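PDB 1YD7: 2-keto acid:ferredoxin oxidoreductase subunit alpha from Pyrococcus furiosus, which probably catalyses, within a heterotetramer, the CoA-dependent oxidative decarboxylation of 2-oxoglutarate to succinyl-CoA, passing electrons to ferredoxin. Local coordinates for residues 75-80 and 100-105; 150-155 and 180-185. All coordinates share one frame; numbering follows the deposited sequence.

Contact 1: residues 75-80 and 100-105; sequences ASIAAA and SLMQEN
Packing of helix 73-85 against helix 98-102 and the chain that follows it, in an alpha/beta domain of the thiamine diphosphate-binding clan, rests here on Ile77 meeting Met102 of the short helix and Asn105 of the chain beyond. Ile77 carries the contact: its CB bond points at 100-105, while Met102 and Asn105, three residues apart, aim back, so that the isoleucine is held between them. The methionine is modelled as selenomethionine, and its chain is extended beyond CG (chi2 -177°), laying it across the isoleucine at a slant. Met102 CG lies 3.8 Å from Ile77 CG2, and further out Met102 SE comes 3.9 Å from Ile77 CB. The terminal CE then reaches the backbone of the longer helix, 4.1 Å from Ile77 N, and grazes Ser76 CB at 4.2 Å. Ser76 OG hydrogen-bonds to Asp72 O, just before the helix.

Asn105 works differently. Its side chain runs past that of Ile77 in the opposite sense, with CB 4.0 Å from Ile77 CG2. A chi2 of 176° carries OD1 away from the asparagine's own CA and onto the helix, where OD1 sits 3.7 Å from Ile77 CG2 and 4.1 Å from Ala78 CB. The amide oxygen thus touches methyl groups, and no hydrogen bond crosses between the segments. The contact is graded: Ile77, Ser76 and Met102 are buried, whereas Asn105 and Ala78 lie toward the surface.

Asn105 also touches Ile74 and Ile81 of helix 73-85. Beneath the helices runs the parallel sheet: Thr92 of strand 90-95 touches Ser76, Ile77 and Met102 alike, Thr94 adds to the floor under Met102, and Ile77 also reaches Ile118 on strand 116-121.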
loop_
_atom_site.group_PDB
_atom_site.type_symbol
_atom_site.label_atom_id
_atom_site.label_comp_id
_atom_site.label_asym_id
_atom_site.label_seq_id
_atom_site.Cartn_x
_atom_site.Cartn_y
_atom_site.Cartn_z
ATOM N N ALA A 75 -8.862 -10.276 9.867
ATOM C CA ALA A 75 -8.252 -9.522 10.950
ATOM C C ALA A 75 -7.374 -8.371 10.467
ATOM O O ALA A 75 -7.392 -7.281 11.035
ATOM C CB ALA A 75 -7.447 -10.466 11.826
ATOM N N SER A 76 -6.595 -8.609 9.416
ATOM C CA SER A 76 -5.693 -7.588 8.897
ATOM C C SER A 76 -6.465 -6.403 8.330
ATOM O O SER A 76 -6.094 -5.269 8.565
ATOM C CB SER A 76 -4.768 -8.186 7.829
ATOM O OG SER A 76 -3.933 -9.163 8.429
ATOM N N ILE A 77 -7.526 -6.677 7.585
ATOM C CA ILE A 77 -8.376 -5.622 7.036
ATOM C C ILE A 77 -9.153 -4.890 8.144
ATOM O O ILE A 77 -9.196 -3.665 8.141
ATOM C CB ILE A 77 -9.341 -6.141 5.887
ATOM C CG1 ILE A 77 -10.248 -5.023 5.379
ATOM C CG2 ILE A 77 -10.243 -7.260 6.338
ATOM C CD1 ILE A 77 -9.494 -3.869 4.786
ATOM N N ALA A 78 -9.726 -5.639 9.097
ATOM C CA ALA A 78 -10.455 -5.034 10.213
ATOM C C ALA A 78 -9.540 -4.105 11.002
ATOM O O ALA A 78 -9.927 -2.987 11.347
ATOM C CB ALA A 78 -11.087 -6.112 11.114
ATOM N N ALA A 79 -8.288 -4.526 11.172
ATOM C CA ALA A 79 -7.288 -3.727 11.870
ATOM C C ALA A 79 -6.933 -2.457 11.144
ATOM O O ALA A 79 -6.752 -1.408 11.785
ATOM C CB ALA A 79 -6.039 -4.551 12.106
ATOM N N ALA A 80 -6.776 -2.543 9.816
ATOM C CA ALA A 80 -6.511 -1.344 9.011
ATOM C C ALA A 80 -7.716 -0.373 9.030
ATOM O O ALA A 80 -7.540 0.840 9.073
ATOM C CB ALA A 80 -6.155 -1.740 7.574
ATOM N N SER A 100 -10.958 -12.121 -1.490
ATOM C CA SER A 100 -12.372 -12.451 -1.419
ATOM C C SER A 100 -12.877 -12.617 0.027
ATOM O O SER A 100 -14.043 -12.326 0.300
ATOM C CB SER A 100 -12.661 -13.714 -2.228
ATOM O OG SER A 100 -11.948 -14.811 -1.697
ATOM N N LEU A 101 -12.018 -13.076 0.943
ATOM C CA LEU A 101 -12.389 -13.171 2.370
ATOM C C LEU A 101 -12.586 -11.785 2.981
ATOM O O LEU A 101 -13.370 -11.623 3.914
ATOM C CB LEU A 101 -11.329 -13.918 3.196
ATOM C CG LEU A 101 -10.946 -15.365 2.862
ATOM C CD1 LEU A 101 -10.102 -15.945 4.005
ATOM C CD2 LEU A 101 -12.160 -16.234 2.596
HETATM N N MSE A 102 -11.866 -10.797 2.456
HETATM C CA MSE A 102 -12.016 -9.409 2.879
HETATM C C MSE A 102 -13.234 -8.699 2.259
HETATM O O MSE A 102 -13.588 -7.600 2.693
HETATM C CB MSE A 102 -10.754 -8.611 2.516
HETATM C CG MSE A 102 -9.468 -9.120 3.161
HETATM SE SE MSE A 102 -7.931 -7.975 2.716
HETATM C CE MSE A 102 -6.584 -8.612 4.056
ATOM N N GLN A 103 -13.860 -9.314 1.256
ATOM C CA GLN A 103 -14.860 -8.644 0.424
ATOM C C GLN A 103 -15.915 -7.868 1.216
ATOM O O GLN A 103 -16.222 -6.728 0.870
ATOM C CB GLN A 103 -15.553 -9.649 -0.496
ATOM N N GLU A 104 -16.450 -8.476 2.276
ATOM C CA GLU A 104 -17.547 -7.873 3.047
ATOM C C GLU A 104 -17.100 -6.736 3.955
ATOM O O GLU A 104 -17.808 -5.755 4.083
ATOM C CB GLU A 104 -18.257 -8.935 3.882
ATOM C CG GLU A 104 -19.566 -8.469 4.504
ATOM C CD GLU A 104 -20.142 -9.503 5.453
ATOM O OE1 GLU A 104 -20.138 -10.703 5.093
ATOM O OE2 GLU A 104 -20.586 -9.119 6.561
ATOM N N ASN A 105 -15.951 -6.883 4.611
ATOM C CA ASN A 105 -15.330 -5.771 5.372
ATOM C C ASN A 105 -14.960 -4.543 4.512
ATOM O O ASN A 105 -15.039 -3.402 4.974
ATOM C CB ASN A 105 -14.064 -6.256 6.119
ATOM C CG ASN A 105 -14.370 -6.939 7.453
ATOM O OD1 ASN A 105 -13.468 -7.445 8.118
ATOM N ND2 ASN A 105 -15.635 -6.945 7.850
#

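Contact 2: residues 150-155 and 180-185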
loop_
_atom_site.group_PDB
_atom_site.type_symbol
_atom_site.label_atom_id
_atom_site.label_comp_id
_atom_site.label_asym_id
_atom_site.label_seq_id
_atom_site.Cartn_x
_atom_site.Cartn_y
_atom_site.Cartn_z
ATOM N N HIS A 150 -18.628 -5.252 -9.137
ATOM C CA HIS A 150 -18.328 -4.343 -8.020
ATOM C C HIS A 150 -18.286 -2.893 -8.466
ATOM O O HIS A 150 -18.297 -2.607 -9.663
ATOM C CB HIS A 150 -16.982 -4.699 -7.390
ATOM C CG HIS A 150 -15.814 -4.498 -8.308
ATOM N ND1 HIS A 150 -15.129 -3.306 -8.392
ATOM C CD2 HIS A 150 -15.215 -5.340 -9.185
ATOM C CE1 HIS A 150 -14.152 -3.424 -9.275
ATOM N NE2 HIS A 150 -14.183 -4.650 -9.769
ATOM N N SER A 151 -18.237 -1.985 -7.496
ATOM C CA SER A 151 -18.016 -0.560 -7.769
ATOM C C SER A 151 -16.967 -0.021 -6.804
ATOM O O SER A 151 -17.198 0.928 -6.051
ATOM C CB SER A 151 -19.333 0.240 -7.708
ATOM O OG SER A 151 -20.145 -0.050 -8.842
ATOM N N LEU A 152 -15.810 -0.659 -6.847
ATOM C CA LEU A 152 -14.619 -0.197 -6.166
ATOM C C LEU A 152 -13.696 0.496 -7.153
ATOM O O LEU A 152 -13.684 0.185 -8.353
ATOM C CB LEU A 152 -13.893 -1.374 -5.517
ATOM C CG LEU A 152 -14.701 -2.101 -4.438
ATOM C CD1 LEU A 152 -14.178 -3.488 -4.201
ATOM C CD2 LEU A 152 -14.693 -1.288 -3.137
ATOM N N ILE A 153 -12.946 1.460 -6.633
ATOM C CA ILE A 153 -11.855 2.061 -7.356
ATOM C C ILE A 153 -10.684 1.052 -7.308
ATOM O O ILE A 153 -10.332 0.551 -6.239
ATOM C CB ILE A 153 -11.430 3.401 -6.747
ATOM C CG1 ILE A 153 -12.605 4.399 -6.726
ATOM C CG2 ILE A 153 -10.250 3.952 -7.502
ATOM C CD1 ILE A 153 -12.361 5.662 -5.861
ATOM N N VAL A 154 -10.125 0.744 -8.478
ATOM C CA VAL A 154 -9.073 -0.262 -8.624
ATOM C C VAL A 154 -7.995 0.249 -9.561
ATOM O O VAL A 154 -8.306 0.698 -10.646
ATOM C CB VAL A 154 -9.630 -1.574 -9.189
ATOM C CG1 VAL A 154 -8.515 -2.655 -9.262
ATOM C CG2 VAL A 154 -10.775 -2.072 -8.340
ATOM N N LEU A 155 -6.736 0.200 -9.131
ATOM C CA LEU A 155 -5.588 0.514 -9.979
ATOM C C LEU A 155 -4.753 -0.763 -10.128
ATOM O O LEU A 155 -4.491 -1.481 -9.141
ATOM C CB LEU A 155 -4.717 1.609 -9.366
ATOM C CG LEU A 155 -5.300 3.019 -9.168
ATOM C CD1 LEU A 155 -6.088 3.074 -7.904
ATOM C CD2 LEU A 155 -4.205 4.075 -9.116
ATOM N N PRO A 180 -12.323 2.826 0.360
ATOM C CA PRO A 180 -11.293 1.840 0.036
ATOM C C PRO A 180 -10.824 1.935 -1.434
ATOM O O PRO A 180 -11.653 2.110 -2.338
ATOM C CB PRO A 180 -11.984 0.505 0.270
ATOM C CG PRO A 180 -13.292 0.796 0.941
ATOM C CD PRO A 180 -13.620 2.212 0.693
ATOM N N VAL A 181 -9.510 1.880 -1.655
ATOM C CA VAL A 181 -8.946 1.761 -3.003
ATOM C C VAL A 181 -8.069 0.509 -3.107
ATOM O O VAL A 181 -7.263 0.217 -2.225
ATOM C CB VAL A 181 -8.194 3.022 -3.411
ATOM C CG1 VAL A 181 -7.649 2.911 -4.844
ATOM C CG2 VAL A 181 -9.108 4.224 -3.311
ATOM N N ILE A 182 -8.278 -0.249 -4.183
ATOM C CA ILE A 182 -7.610 -1.518 -4.401
ATOM C C ILE A 182 -6.428 -1.316 -5.335
ATOM O O ILE A 182 -6.601 -0.821 -6.436
ATOM C CB ILE A 182 -8.578 -2.554 -5.026
ATOM C CG1 ILE A 182 -9.889 -2.584 -4.254
ATOM C CG2 ILE A 182 -7.942 -3.982 -5.092
ATOM C CD1 ILE A 182 -9.748 -2.935 -2.833
ATOM N N LEU A 183 -5.226 -1.674 -4.880
ATOM C CA LEU A 183 -4.056 -1.763 -5.776
ATOM C C LEU A 183 -3.918 -3.247 -6.117
ATOM O O LEU A 183 -3.637 -4.057 -5.254
ATOM C CB LEU A 183 -2.776 -1.198 -5.158
ATOM C CG LEU A 183 -1.622 -1.006 -6.159
ATOM C CD1 LEU A 183 -1.695 0.314 -6.905
ATOM C CD2 LEU A 183 -0.295 -1.106 -5.437
ATOM N N LEU A 184 -4.225 -3.583 -7.365
ATOM C CA LEU A 184 -4.282 -4.956 -7.822
ATOM C C LEU A 184 -2.974 -5.239 -8.558
ATOM O O LEU A 184 -2.705 -4.631 -9.590
ATOM C CB LEU A 184 -5.488 -5.152 -8.736
ATOM C CG LEU A 184 -5.652 -6.521 -9.406
ATOM C CD1 LEU A 184 -5.713 -7.643 -8.384
ATOM C CD2 LEU A 184 -6.897 -6.531 -10.277
ATOM N N THR A 185 -2.151 -6.119 -8.000
ATOM C CA THR A 185 -0.833 -6.390 -8.561
ATOM C C THR A 185 -0.629 -7.907 -8.734
ATOM O O THR A 185 -1.567 -8.694 -8.556
ATOM C CB THR A 185 0.296 -5.734 -7.699
ATOM O OG1 THR A 185 1.569 -5.912 -8.344
ATOM C CG2 THR A 185 0.362 -6.328 -6.311
HETATM O O HOH W 1 -13.795 2.244 -4.052
#
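Leu155 packs on Leu183 and Val181 across two parallel strands. Its CB lies 4.1 Å from Leu183 CD1; a chi1 of -64° turns CG beside its own backbone N, and from there CD1 heads back toward the start of the partner strand. It ends 3.4 Å from Val181 CG1, tighter than a usual methyl-methyl contact, and also approaches Ile182 O. The backbone sets this position: Leu155 N donates to Ile182 O at 2.9 Å, and Leu155 O accepts from Leu184 N at 2.8 Å, both nearly in line with the carbonyls. One step earlier, Ile182 N donates to Ile153 O with an N-H...O angle of 174°. The two strands form a beta-alpha-beta crossover through helix 160-177, whose Phe166 touches both Leu155 and Leu183, while strand 116-121 bonds to the other edge of 180-185. On the reverse face Val154 divides its methyls, CG2 lying 4.0 Å from Ile182 CB and CG1 equally far from Leu184 CB. At the beginning of the pair a water takes over from direct pairing, accepting from Ile153 N and donating to Pro180 O.

Contact 1 joins helix 73-85 to helix 98-102 and the chain after it by side-chain packing, with no hydrogen bond between them, whereas contact 2 joins two strands through backbone hydrogen bonds, with apolar side chains packing on both faces and a water at one end. Contact 1 is the buried one at its Ser76, Ile77 and Met102 centre, opening at Ala78 and Asn105; contact 2 is partly buried, at the sheet's outermost strand within this chain, with 180-185 deeper than 150-155. They share no segment and do not touch, their centres being 14 Å apart. Strand 116-121 relates them, since its Ile118 meets Ile77 by side chain and also bonds by its backbone to Val181 and Leu183.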